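Local coordinates for protein 433aa long hypothetical phosphoribosylglycinamide formyl transferase (Pyrococcus horikoshii, PDB 2DWC) that belongs to the ATP-grasp family and binds adenosine-5'-diphosphate in its ATP-grasp nucleotide pocket, at residues R123-L128 with S137-A142; C159-I164 with I199-H204. One frame throughout, in Å; residues are numbered along the deposited sequence.

Contact 1: residues R123-L128 with S137-A142; sequences RLRETL and SRYMYA
R125 and E126 of helix 123-128 meet Y139 and Y141 of strand 139-142 across two axes that approach to 11.1 Å and run roughly antiparallel, at 149°. No backbone bond spans this gap; side chains bridge it, since even the nearest CA pair, R125 with Y139, is 9.2 Å apart. R125 has CG anti to the backbone N, which sets that methylene over the centre of one face of the Y139 ring, a CH-pi contact of 3.6 Å from CG to the ring centroid. Further bends in the chain accompany the turn of the guanidinium to 90° from the ring plane, and NH1 donates within the guanidinium's own plane to S137 OG at 3.0 Å, nearly straight at 168°. S137 OG is also hydrogen-bonded to E202 OE2. E126 OE1 accepts two tyrosine hydroxyls: Y141 OH at 2.6 Å, tip to tip and on the anti lone pair, and Y139 OH at 2.7 Å on the syn side, somewhat out of the carboxylate plane. Two donors thus grip one oxygen and tie both rings to the helix. Helix 121-132 is thereby joined to an outermost strand of the four-stranded antiparallel sheet; L124 and L128 pack on strand 286-293, while M140 packs on helix 145-155.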
ATOM      1  N   ARG B 123      34.248  -1.953 -13.395  1.00 30.46           N
ATOM      2  CA  ARG B 123      33.419  -1.639 -14.539  1.00 29.65           C
ATOM      3  C   ARG B 123      32.543  -0.410 -14.214  1.00 21.60           C
ATOM      4  O   ARG B 123      32.345   0.464 -15.047  1.00 30.61           O
ATOM      5  CB  ARG B 123      32.532  -2.837 -14.909  1.00 36.60           C
ATOM      6  CG  ARG B 123      33.310  -4.079 -15.369  1.00 35.43           C
ATOM      7  CD  ARG B 123      32.388  -5.111 -16.046  1.00 43.46           C
ATOM      8  NE  ARG B 123      31.518  -5.830 -15.108  1.00 41.82           N
ATOM      9  CZ  ARG B 123      31.714  -7.090 -14.713  1.00 46.75           C
ATOM     10  NH1 ARG B 123      32.755  -7.775 -15.176  1.00 42.75           N
ATOM     11  NH2 ARG B 123      30.868  -7.676 -13.866  1.00 33.96           N
ATOM     12  N   LEU B 124      32.039  -0.353 -12.992  1.00 23.11           N
ATOM     13  CA  LEU B 124      31.174   0.751 -12.591  1.00 27.79           C
ATOM     14  C   LEU B 124      31.925   2.078 -12.520  1.00 24.57           C
ATOM     15  O   LEU B 124      31.500   3.074 -13.102  1.00 26.53           O
ATOM     16  CB  LEU B 124      30.552   0.465 -11.231  1.00 31.03           C
ATOM     17  CG  LEU B 124      29.545   1.518 -10.770  1.00 33.78           C
ATOM     18  CD1 LEU B 124      28.488   1.718 -11.869  1.00 33.01           C
ATOM     19  CD2 LEU B 124      28.924   1.063  -9.450  1.00 33.40           C
ATOM     20  N   ARG B 125      33.038   2.078 -11.792  1.00 25.49           N
ATOM     21  CA  ARG B 125      33.815   3.307 -11.649  1.00 27.77           C
ATOM     22  C   ARG B 125      34.256   3.817 -13.012  1.00 27.33           C
ATOM     23  O   ARG B 125      34.146   5.010 -13.306  1.00 27.90           O
ATOM     24  CB  ARG B 125      35.022   3.074 -10.722  1.00 25.86           C
ATOM     25  CG  ARG B 125      35.874   4.347 -10.450  1.00 27.88           C
ATOM     26  CD  ARG B 125      35.056   5.591 -10.044  1.00 29.61           C
ATOM     27  NE  ARG B 125      34.277   5.426  -8.798  1.00 28.43           N
ATOM     28  CZ  ARG B 125      34.651   5.869  -7.606  1.00 35.11           C
ATOM     29  NH1 ARG B 125      35.808   6.503  -7.466  1.00 28.48           N
ATOM     30  NH2 ARG B 125      33.845   5.721  -6.560  1.00 28.07           N
ATOM     31  N   GLU B 126      34.742   2.934 -13.879  1.00 27.54           N
ATOM     32  CA  GLU B 126      35.164   3.396 -15.197  1.00 26.51           C
ATOM     33  C   GLU B 126      33.989   3.936 -16.007  1.00 31.40           C
ATOM     34  O   GLU B 126      34.140   4.861 -16.807  1.00 28.32           O
ATOM     35  CB  GLU B 126      35.877   2.262 -15.947  1.00 30.60           C
ATOM     36  CG  GLU B 126      37.215   1.862 -15.290  1.00 32.56           C
ATOM     37  CD  GLU B 126      38.097   3.082 -14.982  1.00 39.72           C
ATOM     38  OE1 GLU B 126      38.359   3.360 -13.788  1.00 33.35           O
ATOM     39  OE2 GLU B 126      38.505   3.769 -15.937  1.00 30.75           O
ATOM     40  N   THR B 127      32.803   3.362 -15.798  1.00 29.23           N
ATOM     41  CA  THR B 127      31.630   3.856 -16.506  1.00 24.47           C
ATOM     42  C   THR B 127      31.331   5.282 -16.039  1.00 25.75           C
ATOM     43  O   THR B 127      31.029   6.158 -16.854  1.00 28.01           O
ATOM     44  CB  THR B 127      30.398   2.921 -16.260  1.00 34.15           C
ATOM     45  OG1 THR B 127      30.686   1.626 -16.811  1.00 31.54           O
ATOM     46  CG2 THR B 127      29.131   3.476 -16.929  1.00 31.94           C
ATOM     47  N   LEU B 128      31.400   5.510 -14.724  1.00 25.30           N
ATOM     48  CA  LEU B 128      31.143   6.854 -14.208  1.00 25.49           C
ATOM     49  C   LEU B 128      32.176   7.871 -14.682  1.00 27.24           C
ATOM     50  O   LEU B 128      31.827   8.990 -15.031  1.00 27.96           O
ATOM     51  CB  LEU B 128      31.144   6.875 -12.680  1.00 23.41           C
ATOM     52  CG  LEU B 128      29.797   6.653 -11.966  1.00 35.95           C
ATOM     53  CD1 LEU B 128      29.058   5.497 -12.600  1.00 30.20           C
ATOM     54  CD2 LEU B 128      30.041   6.406 -10.476  1.00 32.10           C
ATOM     55  N   SER B 137      35.490  10.198  -6.225  1.00 27.41           N
ATOM     56  CA  SER B 137      36.673  10.197  -5.371  1.00 29.09           C
ATOM     57  C   SER B 137      37.866   9.806  -6.242  1.00 32.56           C
ATOM     58  O   SER B 137      37.710   9.103  -7.240  1.00 29.52           O
ATOM     59  CB  SER B 137      36.519   9.160  -4.263  1.00 31.82           C
ATOM     60  OG  SER B 137      36.399   7.835  -4.790  1.00 32.69           O
ATOM     61  N   ARG B 138      39.063  10.260  -5.882  1.00 35.26           N
ATOM     62  CA  ARG B 138      40.250   9.863  -6.633  1.00 33.90           C
ATOM     63  C   ARG B 138      40.475   8.408  -6.311  1.00 29.40           C
ATOM     64  O   ARG B 138      40.252   7.973  -5.183  1.00 31.43           O
ATOM     65  CB  ARG B 138      41.489  10.660  -6.194  1.00 34.40           C
ATOM     66  CG  ARG B 138      41.378  12.141  -6.443  1.00 44.26           C
ATOM     67  CD  ARG B 138      42.526  12.875  -5.761  1.00 53.03           C
ATOM     68  NE  ARG B 138      42.243  14.298  -5.611  1.00 59.76           N
ATOM     69  CZ  ARG B 138      42.079  15.131  -6.633  1.00 61.93           C
ATOM     70  NH1 ARG B 138      42.177  14.674  -7.875  1.00 63.04           N
ATOM     71  NH2 ARG B 138      41.809  16.418  -6.416  1.00 64.79           N
ATOM     72  N   TYR B 139      40.971   7.645  -7.278  1.00 31.33           N
ATOM     73  CA  TYR B 139      41.157   6.231  -7.025  1.00 31.58           C
ATOM     74  C   TYR B 139      42.241   5.600  -7.905  1.00 30.83           C
ATOM     75  O   TYR B 139      42.708   6.208  -8.876  1.00 31.24           O
ATOM     76  CB  TYR B 139      39.841   5.499  -7.302  1.00 28.66           C
ATOM     77  CG  TYR B 139      39.477   5.567  -8.770  1.00 26.05           C
ATOM     78  CD1 TYR B 139      38.865   6.705  -9.311  1.00 26.23           C
ATOM     79  CD2 TYR B 139      39.827   4.529  -9.654  1.00 27.02           C
ATOM     80  CE1 TYR B 139      38.624   6.809 -10.671  1.00 29.19           C
ATOM     81  CE2 TYR B 139      39.585   4.631 -11.034  1.00 27.62           C
ATOM     82  CZ  TYR B 139      38.989   5.771 -11.532  1.00 27.53           C
ATOM     83  OH  TYR B 139      38.767   5.885 -12.882  1.00 28.56           O
ATOM     84  N   MET B 140      42.567   4.357  -7.573  1.00 36.03           N
ATOM     85  CA  MET B 140      43.536   3.521  -8.284  1.00 41.57           C
ATOM     86  C   MET B 140      43.163   2.073  -8.004  1.00 39.51           C
ATOM     87  O   MET B 140      42.545   1.780  -6.990  1.00 42.65           O
ATOM     88  CB  MET B 140      44.946   3.740  -7.744  1.00 45.46           C
ATOM     89  CG  MET B 140      45.530   5.073  -8.059  1.00 48.61           C
ATOM     90  SD  MET B 140      47.211   5.159  -7.377  1.00 51.22           S
ATOM     91  CE  MET B 140      47.913   3.690  -8.056  1.00 46.63           C
ATOM     92  N   TYR B 141      43.565   1.159  -8.877  1.00 36.98           N
ATOM     93  CA  TYR B 141      43.283  -0.250  -8.637  1.00 36.24           C
ATOM     94  C   TYR B 141      44.587  -0.960  -8.296  1.00 39.85           C
ATOM     95  O   TYR B 141      45.668  -0.498  -8.670  1.00 37.30           O
ATOM     96  CB  TYR B 141      42.686  -0.918  -9.876  1.00 40.95           C
ATOM     97  CG  TYR B 141      41.429  -0.257 -10.394  1.00 34.05           C
ATOM     98  CD1 TYR B 141      41.459   0.536 -11.549  1.00 36.61           C
ATOM     99  CD2 TYR B 141      40.229  -0.389  -9.720  1.00 32.52           C
ATOM    100  CE1 TYR B 141      40.321   1.178 -12.014  1.00 35.75           C
ATOM    101  CE2 TYR B 141      39.068   0.256 -10.174  1.00 29.89           C
ATOM    102  CZ  TYR B 141      39.119   1.031 -11.314  1.00 32.78           C
ATOM    103  OH  TYR B 141      38.001   1.668 -11.783  1.00 30.04           O
ATOM    104  N   ALA B 142      44.488  -2.085  -7.600  1.00 42.77           N
ATOM    105  CA  ALA B 142      45.662  -2.875  -7.237  1.00 46.45           C
ATOM    106  C   ALA B 142      45.298  -4.331  -7.460  1.00 45.99           C
ATOM    107  O   ALA B 142      44.201  -4.743  -7.124  1.00 41.71           O
ATOM    108  CB  ALA B 142      46.031  -2.659  -5.792  1.00 42.93           C
TER

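Contact 2: residues C159-I164 with I199-H204; sequences CHTKAI and IIVEEH. With ADP (adenosine-5'-diphosphate), chain H.
K162 and E202 meet above one face of an antiparallel strand pair whose axes lie 4.6 Å apart at 160°. The register is fixed by two hydrogen-bonded pairs, H160 with E202 and K162 with I200, each closed by two backbone bonds; T161 and V201 form a non-hydrogen-bonded pair between them, their side chains side by side on the other face. Followed outward, K162 CB packs against I200 CG2 at 3.8 Å. The chain is extended beyond CG, and CD passes within van der Waals distance of E202 OE1 and ADP O1A. CE lies near E202 OE1 and ADP N7. At the tip, NZ donates to ADP N7 at 2.9 Å and to ADP O2A at 3.0 Å, and makes a salt bridge to E202 OE1, also 3.0 Å, whose hydrogen bond is weak. One ammonium thus spans base and alpha-phosphate, and its positive charge would be expected to favour a charged carboxylate on E202. That side chain crosses K162 at about a right angle; its OE2, the same oxygen that S137 OG meets, accepts from ADP N6 at 3.1 Å, while E203 O takes a second N6 bond. The H160 ring lies with one face against the adenine, ADP C5 above its centre. Its NE2 shares a 2.8 Å hydrogen bond with H204 ND1, rim to rim with the planes 25° apart, which ties the ring facing the adenine to H204. The result is the adenine-binding part of an ATP-grasp nucleotide pocket. Both strands are central in their four-stranded sheet: strand 139-142 flanks 199-203, strand 173-175 flanks 159-163, and helix 145-155 packs on C159 and V201, on the face away from the nucleotide.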
ATOM      1  N   CYS B 159      42.684   6.078   3.451  1.00 36.16           N
ATOM      2  CA  CYS B 159      42.061   5.736   2.176  1.00 35.76           C
ATOM      3  C   CYS B 159      41.160   4.513   2.352  1.00 32.32           C
ATOM      4  O   CYS B 159      41.258   3.788   3.344  1.00 36.32           O
ATOM      5  CB  CYS B 159      43.121   5.486   1.089  1.00 40.37           C
ATOM      6  SG  CYS B 159      44.366   4.224   1.501  1.00 39.15           S
ATOM      7  N   HIS B 160      40.258   4.311   1.398  1.00 34.30           N
ATOM      8  CA  HIS B 160      39.329   3.183   1.444  1.00 36.93           C
ATOM      9  C   HIS B 160      39.729   2.120   0.424  1.00 30.39           C
ATOM     10  O   HIS B 160      39.913   2.440  -0.745  1.00 35.76           O
ATOM     11  CB  HIS B 160      37.909   3.659   1.096  1.00 34.81           C
ATOM     12  CG  HIS B 160      37.368   4.679   2.043  1.00 36.76           C
ATOM     13  ND1 HIS B 160      36.574   4.345   3.120  1.00 37.89           N
ATOM     14  CD2 HIS B 160      37.530   6.022   2.096  1.00 35.54           C
ATOM     15  CE1 HIS B 160      36.270   5.440   3.794  1.00 40.00           C
ATOM     16  NE2 HIS B 160      36.836   6.471   3.194  1.00 36.51           N
ATOM     17  N   THR B 161      39.837   0.870   0.856  1.00 33.94           N
ATOM     18  CA  THR B 161      40.162  -0.218  -0.070  1.00 32.55           C
ATOM     19  C   THR B 161      38.909  -1.086  -0.174  1.00 33.89           C
ATOM     20  O   THR B 161      38.309  -1.431   0.837  1.00 35.95           O
ATOM     21  CB  THR B 161      41.319  -1.114   0.440  1.00 35.48           C
ATOM     22  OG1 THR B 161      40.974  -1.670   1.711  1.00 38.09           O
ATOM     23  CG2 THR B 161      42.601  -0.306   0.582  1.00 36.76           C
ATOM     24  N   LYS B 162      38.529  -1.444  -1.392  1.00 35.46           N
ATOM     25  CA  LYS B 162      37.328  -2.256  -1.590  1.00 33.62           C
ATOM     26  C   LYS B 162      37.565  -3.350  -2.612  1.00 33.71           C
ATOM     27  O   LYS B 162      38.181  -3.121  -3.659  1.00 33.53           O
ATOM     28  CB  LYS B 162      36.160  -1.372  -2.067  1.00 29.40           C
ATOM     29  CG  LYS B 162      35.957  -0.083  -1.273  1.00 35.28           C
ATOM     30  CD  LYS B 162      34.969   0.876  -1.974  1.00 33.24           C
ATOM     31  CE  LYS B 162      34.893   2.244  -1.264  1.00 27.27           C
ATOM     32  NZ  LYS B 162      33.884   3.148  -1.917  1.00 31.15           N
ATOM     33  N   ALA B 163      37.065  -4.544  -2.301  1.00 37.87           N
ATOM     34  CA  ALA B 163      37.172  -5.680  -3.203  1.00 39.49           C
ATOM     35  C   ALA B 163      36.346  -5.348  -4.448  1.00 40.36           C
ATOM     36  O   ALA B 163      35.232  -4.811  -4.344  1.00 38.71           O
ATOM     37  CB  ALA B 163      36.631  -6.928  -2.515  1.00 37.74           C
ATOM     38  N   ILE B 164      36.878  -5.663  -5.625  1.00 36.97           N
ATOM     39  CA  ILE B 164      36.181  -5.356  -6.878  1.00 43.95           C
ATOM     40  C   ILE B 164      34.804  -6.019  -7.030  1.00 47.22           C
ATOM     41  O   ILE B 164      33.945  -5.523  -7.763  1.00 42.96           O
ATOM     42  CB  ILE B 164      37.077  -5.703  -8.093  1.00 46.86           C
ATOM     43  CG1 ILE B 164      37.277  -4.456  -8.954  1.00 44.28           C
ATOM     44  CG2 ILE B 164      36.462  -6.828  -8.915  1.00 49.51           C
ATOM     45  CD1 ILE B 164      37.936  -3.302  -8.215  1.00 41.68           C
ATOM     46  N   ILE B 199      41.458  -4.831  -6.274  1.00 39.25           N
ATOM     47  CA  ILE B 199      40.997  -3.893  -5.259  1.00 40.23           C
ATOM     48  C   ILE B 199      40.975  -2.471  -5.801  1.00 38.14           C
ATOM     49  O   ILE B 199      41.791  -2.125  -6.668  1.00 38.64           O
ATOM     50  CB  ILE B 199      41.939  -3.923  -4.020  1.00 44.40           C
ATOM     51  CG1 ILE B 199      41.809  -5.264  -3.286  1.00 52.03           C
ATOM     52  CG2 ILE B 199      41.632  -2.760  -3.095  1.00 40.20           C
ATOM     53  CD1 ILE B 199      42.761  -5.423  -2.100  1.00 50.41           C
ATOM     54  N   ILE B 200      40.020  -1.658  -5.335  1.00 33.23           N
ATOM     55  CA  ILE B 200      39.997  -0.263  -5.748  1.00 33.40           C
ATOM     56  C   ILE B 200      40.350   0.498  -4.478  1.00 33.14           C
ATOM     57  O   ILE B 200      39.843   0.199  -3.392  1.00 31.18           O
ATOM     58  CB  ILE B 200      38.609   0.216  -6.319  1.00 33.42           C
ATOM     59  CG1 ILE B 200      38.694   1.703  -6.669  1.00 35.40           C
ATOM     60  CG2 ILE B 200      37.490  -0.047  -5.317  1.00 30.04           C
ATOM     61  CD1 ILE B 200      37.451   2.292  -7.330  1.00 33.64           C
ATOM     62  N   VAL B 201      41.277   1.439  -4.613  1.00 35.72           N
ATOM     63  CA  VAL B 201      41.727   2.250  -3.494  1.00 30.63           C
ATOM     64  C   VAL B 201      41.243   3.664  -3.745  1.00 29.12           C
ATOM     65  O   VAL B 201      41.570   4.256  -4.780  1.00 30.96           O
ATOM     66  CB  VAL B 201      43.286   2.269  -3.401  1.00 33.19           C
ATOM     67  CG1 VAL B 201      43.714   3.134  -2.220  1.00 34.85           C
ATOM     68  CG2 VAL B 201      43.815   0.845  -3.228  1.00 35.01           C
ATOM     69  N   GLU B 202      40.480   4.221  -2.803  1.00 30.51           N
ATOM     70  CA  GLU B 202      39.933   5.563  -2.989  1.00 32.50           C
ATOM     71  C   GLU B 202      40.324   6.561  -1.915  1.00 27.54           C
ATOM     72  O   GLU B 202      40.463   6.199  -0.749  1.00 31.21           O
ATOM     73  CB  GLU B 202      38.389   5.519  -2.981  1.00 29.10           C
ATOM     74  CG  GLU B 202      37.764   4.539  -3.953  1.00 32.06           C
ATOM     75  CD  GLU B 202      36.227   4.541  -3.858  1.00 36.34           C
ATOM     76  OE1 GLU B 202      35.596   3.601  -4.370  1.00 30.41           O
ATOM     77  OE2 GLU B 202      35.665   5.490  -3.271  1.00 30.55           O
ATOM     78  N   GLU B 203      40.414   7.832  -2.302  1.00 31.64           N
ATOM     79  CA  GLU B 203      40.691   8.867  -1.309  1.00 37.17           C
ATOM     80  C   GLU B 203      39.471   9.011  -0.385  1.00 42.70           C
ATOM     81  O   GLU B 203      38.326   8.755  -0.794  1.00 38.24           O
ATOM     82  CB  GLU B 203      40.959  10.212  -1.979  1.00 39.40           C
ATOM     83  CG  GLU B 203      39.872  10.644  -2.902  1.00 47.60           C
ATOM     84  CD  GLU B 203      39.823  12.141  -3.093  1.00 45.78           C
ATOM     85  OE1 GLU B 203      39.265  12.569  -4.110  1.00 36.73           O
ATOM     86  OE2 GLU B 203      40.330  12.893  -2.229  1.00 52.86           O
ATOM     87  N   HIS B 204      39.707   9.414   0.861  1.00 36.14           N
ATOM     88  CA  HIS B 204      38.612   9.596   1.801  1.00 39.41           C
ATOM     89  C   HIS B 204      37.914  10.921   1.546  1.00 44.93           C
ATOM     90  O   HIS B 204      38.555  11.973   1.516  1.00 42.98           O
ATOM     91  CB  HIS B 204      39.118   9.568   3.243  1.00 46.58           C
ATOM     92  CG  HIS B 204      38.044   9.813   4.257  1.00 47.22           C
ATOM     93  ND1 HIS B 204      37.030   8.910   4.496  1.00 49.25           N
ATOM     94  CD2 HIS B 204      37.812  10.866   5.077  1.00 49.82           C
ATOM     95  CE1 HIS B 204      36.219   9.395   5.421  1.00 48.87           C
ATOM     96  NE2 HIS B 204      36.672  10.581   5.790  1.00 46.69           N
TER
HETATM   97  PB  ADP H 502      28.942  -0.794  -0.440  1.00 75.03           P
HETATM   98  O1B ADP H 502      27.791  -1.059  -1.332  1.00 77.88           O
HETATM   99  O2B ADP H 502      28.757  -0.456   1.124  1.00 79.04           O
HETATM  100  O3B ADP H 502      30.425  -1.308  -0.792  1.00 74.12           O
HETATM  101  PA  ADP H 502      30.661   1.419  -0.553  1.00 45.27           P
HETATM  102  O1A ADP H 502      31.681   0.444  -0.104  1.00 70.72           O
HETATM  103  O2A ADP H 502      31.104   2.135  -1.923  1.00 55.90           O
HETATM  104  O3A ADP H 502      29.236   0.734  -0.853  1.00 70.87           O
HETATM  105  O5' ADP H 502      30.413   2.575   0.536  1.00 56.51           O
HETATM  106  C5' ADP H 502      29.987   2.242   1.859  1.00 51.07           C
HETATM  107  C4' ADP H 502      30.193   3.457   2.762  1.00 55.00           C
HETATM  108  O4' ADP H 502      31.579   3.676   3.072  1.00 44.72           O
HETATM  109  C3' ADP H 502      29.755   4.717   2.016  1.00 54.03           C
HETATM  110  O3' ADP H 502      28.333   4.841   2.104  1.00 56.85           O
HETATM  111  C2' ADP H 502      30.425   5.741   2.929  1.00 49.53           C
HETATM  112  O2' ADP H 502      29.752   5.764   4.190  1.00 49.12           O
HETATM  113  C1' ADP H 502      31.804   5.098   3.093  1.00 47.83           C
HETATM  114  N9  ADP H 502      32.684   5.425   1.947  1.00 45.52           N
HETATM  115  C8  ADP H 502      32.883   4.679   0.866  1.00 42.23           C
HETATM  116  N7  ADP H 502      33.759   5.286   0.062  1.00 34.96           N
HETATM  117  C5  ADP H 502      34.120   6.421   0.640  1.00 40.79           C
HETATM  118  C6  ADP H 502      34.978   7.462   0.289  1.00 42.75           C
HETATM  119  N6  ADP H 502      35.684   7.402  -0.834  1.00 32.22           N
HETATM  120  N1  ADP H 502      35.100   8.507   1.121  1.00 34.78           N
HETATM  121  C2  ADP H 502      34.432   8.561   2.259  1.00 37.62           C
HETATM  122  N3  ADP H 502      33.612   7.589   2.625  1.00 40.78           N
HETATM  123  C4  ADP H 502      33.436   6.517   1.845  1.00 45.22           C

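Overall arrangement
Contact 1 is complete by residue 142, ahead of contact 2, which begins at residue 159, and their centres are about 9 Å apart. They share the four-stranded antiparallel sheet, in which strands 139-142 and 199-203 are neighbours: M140 O lies 2.7 Å from V201 N, and A142 N 2.9 Å from I199 O, both probable hydrogen bonds. Contact 1 therefore attaches helix 121-132 to one margin of the sheet, whereas contact 2 forms its centre. To the ADP pocket contact 1 contributes S137, and contact 2 contributes H160, K162, E202, E203 and H204. Through the shared sheet the helix attachment and the adenine site are structurally continuous, consistent with one ATP-grasp nucleotide-binding region.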